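Glutathione uptake transporter (Shewanella oneidensis, PDB 4UVM) probably carries peptides across the membrane as a proton-coupled symporter of the POT family, within the major facilitator superfamily. Local coordinates at residues T392-M397 against S479-Q484. Residues are numbered along the deposited sequence; the frame is centred on the assembly and turned at random.
Sequences TIQLMM and SVTAFQ
Gln394 lays its aliphatic stem against the methyl of Ala482, joining the C-terminal end of helix 372-396 to the first turn of helix 480-506, two helices predicted to span the membrane in this major facilitator superfamily fold. The short helical segments run nearly antiparallel, at 162° between their directions, with axes 8.9 Å apart at closest approach. The backbones are nearest at Ala482, whose CA lies 5.6 Å from Gln394 CA, consistent with its small side chain.

Gln394 has the most surface buried by the contact. Chi1 of -168° sets CG anti to the backbone N, facing helix 480-506, and Gln394 CG comes to 3.6 Å from Ala482 CB. The chain then bends at chi2 (63°), and its amide end passes Thr481, the two side chains crossing at about a right angle. What meets the amide is the methyl branch of Thr481, not its hydroxyl, so this is a van der Waals contact with a polar group. The carboxamide of this buried residue has its polar partner on a third element: OE1 accepts a hydrogen bond from Gln325 NE2 on helix 321-326, which ties that short helix to the same junction.

Leu395, which also touches Met478 and Phe486, adds to the apolar patch, its CD2 packing 3.8 Å from Ala482 CB, so that Ala482 touches two successive residues of the facing helix. Ser479, the N-cap residue of helix 480-506, borders the contact, and its OG is hydrogen-bonded to Asp398 OD2, just beyond the end of helix 372-396. Beside Ala482, Thr481 CG2 sits 3.5 Å from both Gln394 CD and Gln394 NE2.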
ATOM      1  N   THR A 392     -12.739 -19.760  -8.369  1.00 75.69           N
ATOM      2  CA  THR A 392     -13.175 -21.100  -8.745  1.00 76.63           C
ATOM      3  C   THR A 392     -12.896 -22.086  -7.618  1.00 78.48           C
ATOM      4  O   THR A 392     -13.710 -22.968  -7.346  1.00 82.16           O
ATOM      5  CB  THR A 392     -12.487 -21.599 -10.034  1.00 75.92           C
ATOM      6  OG1 THR A 392     -11.073 -21.696  -9.820  1.00 81.75           O
ATOM      7  CG2 THR A 392     -12.765 -20.654 -11.193  1.00 75.68           C
ATOM      8  N   ILE A 393     -11.746 -21.928  -6.968  1.00 74.16           N
ATOM      9  CA  ILE A 393     -11.362 -22.777  -5.846  1.00 72.37           C
ATOM     10  C   ILE A 393     -12.425 -22.743  -4.751  1.00 74.46           C
ATOM     11  O   ILE A 393     -12.804 -23.780  -4.207  1.00 79.09           O
ATOM     12  CB  ILE A 393      -9.998 -22.350  -5.263  1.00 70.76           C
ATOM     13  CG1 ILE A 393      -8.864 -22.806  -6.182  1.00 73.03           C
ATOM     14  CG2 ILE A 393      -9.802 -22.920  -3.870  1.00 75.47           C
ATOM     15  CD1 ILE A 393      -7.476 -22.531  -5.640  1.00 73.36           C
ATOM     16  N   GLN A 394     -12.914 -21.546  -4.447  1.00 73.86           N
ATOM     17  CA  GLN A 394     -13.971 -21.376  -3.458  1.00 77.31           C
ATOM     18  C   GLN A 394     -15.247 -22.081  -3.905  1.00 81.20           C
ATOM     19  O   GLN A 394     -15.922 -22.722  -3.103  1.00 80.52           O
ATOM     20  CB  GLN A 394     -14.242 -19.892  -3.214  1.00 74.75           C
ATOM     21  CG  GLN A 394     -15.117 -19.616  -2.009  1.00 75.96           C
ATOM     22  CD  GLN A 394     -14.480 -20.075  -0.715  1.00 75.72           C
ATOM     23  OE1 GLN A 394     -13.256 -20.119  -0.597  1.00 74.17           O
ATOM     24  NE2 GLN A 394     -15.309 -20.427   0.260  1.00 89.33           N
ATOM     25  N   LEU A 395     -15.569 -21.956  -5.189  1.00 87.37           N
ATOM     26  CA  LEU A 395     -16.699 -22.667  -5.777  1.00 79.44           C
ATOM     27  C   LEU A 395     -16.476 -24.170  -5.734  1.00 81.20           C
ATOM     28  O   LEU A 395     -17.346 -24.934  -5.314  1.00 81.55           O
ATOM     29  CB  LEU A 395     -16.924 -22.225  -7.225  1.00 74.74           C
ATOM     30  CG  LEU A 395     -17.512 -20.837  -7.460  1.00 74.24           C
ATOM     31  CD1 LEU A 395     -17.892 -20.668  -8.922  1.00 71.00           C
ATOM     32  CD2 LEU A 395     -18.715 -20.619  -6.559  1.00 76.90           C
ATOM     33  N   MET A 396     -15.295 -24.580  -6.179  1.00 79.36           N
ATOM     34  CA  MET A 396     -14.945 -25.987  -6.264  1.00 79.27           C
ATOM     35  C   MET A 396     -14.883 -26.639  -4.885  1.00 86.17           C
ATOM     36  O   MET A 396     -15.185 -27.822  -4.738  1.00 92.08           O
ATOM     37  CB  MET A 396     -13.611 -26.145  -6.992  1.00 76.85           C
ATOM     38  CG  MET A 396     -13.147 -27.571  -7.136  1.00 80.38           C
ATOM     39  SD  MET A 396     -11.680 -27.691  -8.168  1.00 98.78           S
ATOM     40  CE  MET A 396     -12.307 -27.031  -9.712  1.00 84.84           C
ATOM     41  N   MET A 397     -14.515 -25.865  -3.869  1.00 85.49           N
ATOM     42  CA  MET A 397     -14.402 -26.428  -2.528  1.00 85.70           C
ATOM     43  C   MET A 397     -15.631 -26.117  -1.672  1.00 86.77           C
ATOM     44  O   MET A 397     -15.664 -26.436  -0.486  1.00 90.50           O
ATOM     45  CB  MET A 397     -13.120 -25.938  -1.843  1.00 85.71           C
ATOM     46  CG  MET A 397     -13.237 -24.633  -1.079  1.00 84.88           C
ATOM     47  SD  MET A 397     -11.711 -24.278  -0.178  1.00126.85           S
ATOM     48  CE  MET A 397     -12.335 -23.210   1.114  1.00 80.00           C
ATOM     49  N   SER A 479     -22.067 -18.716  -3.008  1.00 86.91           N
ATOM     50  CA  SER A 479     -21.618 -18.385  -1.664  1.00 86.66           C
ATOM     51  C   SER A 479     -21.051 -16.972  -1.646  1.00 86.48           C
ATOM     52  O   SER A 479     -20.202 -16.625  -2.471  1.00 86.55           O
ATOM     53  CB  SER A 479     -20.577 -19.395  -1.170  1.00 85.92           C
ATOM     54  OG  SER A 479     -19.477 -19.485  -2.056  1.00 80.64           O
ATOM     55  N   VAL A 480     -21.542 -16.163  -0.707  1.00 85.84           N
ATOM     56  CA  VAL A 480     -21.136 -14.764  -0.565  1.00 85.68           C
ATOM     57  C   VAL A 480     -19.619 -14.606  -0.594  1.00 81.38           C
ATOM     58  O   VAL A 480     -19.090 -13.678  -1.204  1.00 80.07           O
ATOM     59  CB  VAL A 480     -21.683 -14.157   0.745  1.00 84.71           C
ATOM     60  CG1 VAL A 480     -21.246 -12.710   0.896  1.00 81.10           C
ATOM     61  CG2 VAL A 480     -23.200 -14.269   0.788  1.00 86.55           C
ATOM     62  N   THR A 481     -18.932 -15.535   0.062  1.00 82.14           N
ATOM     63  CA  THR A 481     -17.477 -15.584   0.068  1.00 79.14           C
ATOM     64  C   THR A 481     -16.907 -15.642  -1.350  1.00 86.15           C
ATOM     65  O   THR A 481     -15.989 -14.892  -1.690  1.00 83.93           O
ATOM     66  CB  THR A 481     -16.982 -16.795   0.882  1.00 75.29           C
ATOM     67  OG1 THR A 481     -17.275 -16.583   2.269  1.00 77.86           O
ATOM     68  CG2 THR A 481     -15.489 -16.999   0.711  1.00 68.34           C
ATOM     69  N   ALA A 482     -17.467 -16.517  -2.180  1.00 83.22           N
ATOM     70  CA  ALA A 482     -16.991 -16.671  -3.553  1.00 87.05           C
ATOM     71  C   ALA A 482     -17.423 -15.504  -4.438  1.00 84.88           C
ATOM     72  O   ALA A 482     -16.684 -15.088  -5.331  1.00 79.36           O
ATOM     73  CB  ALA A 482     -17.482 -17.984  -4.143  1.00 83.94           C
ATOM     74  N   PHE A 483     -18.620 -14.984  -4.187  1.00 83.57           N
ATOM     75  CA  PHE A 483     -19.163 -13.885  -4.979  1.00 84.95           C
ATOM     76  C   PHE A 483     -18.271 -12.647  -4.919  1.00 81.90           C
ATOM     77  O   PHE A 483     -18.032 -11.999  -5.939  1.00 83.95           O
ATOM     78  CB  PHE A 483     -20.576 -13.534  -4.508  1.00 87.63           C
ATOM     79  CG  PHE A 483     -21.176 -12.352  -5.215  1.00 90.05           C
ATOM     80  CD1 PHE A 483     -21.803 -12.508  -6.441  1.00 90.88           C
ATOM     81  CD2 PHE A 483     -21.120 -11.086  -4.652  1.00 89.60           C
ATOM     82  CE1 PHE A 483     -22.359 -11.423  -7.093  1.00 91.04           C
ATOM     83  CE2 PHE A 483     -21.673  -9.998  -5.302  1.00 90.87           C
ATOM     84  CZ  PHE A 483     -22.293 -10.167  -6.523  1.00 91.50           C
ATOM     85  N   GLN A 484     -17.789 -12.321  -3.723  1.00 78.84           N
ATOM     86  CA  GLN A 484     -16.918 -11.166  -3.532  1.00 73.35           C
ATOM     87  C   GLN A 484     -15.626 -11.307  -4.333  1.00 74.09           C
ATOM     88  O   GLN A 484     -15.132 -10.334  -4.899  1.00 75.98           O
ATOM     89  CB  GLN A 484     -16.589 -10.976  -2.049  1.00 71.77           C
ATOM     90  CG  GLN A 484     -17.724 -10.404  -1.217  1.00 71.42           C
ATOM     91  CD  GLN A 484     -17.361 -10.284   0.250  1.00 69.18           C
ATOM     92  OE1 GLN A 484     -16.753 -11.187   0.827  1.00 65.66           O
ATOM     93  NE2 GLN A 484     -17.731  -9.162   0.862  1.00 69.21           N
TER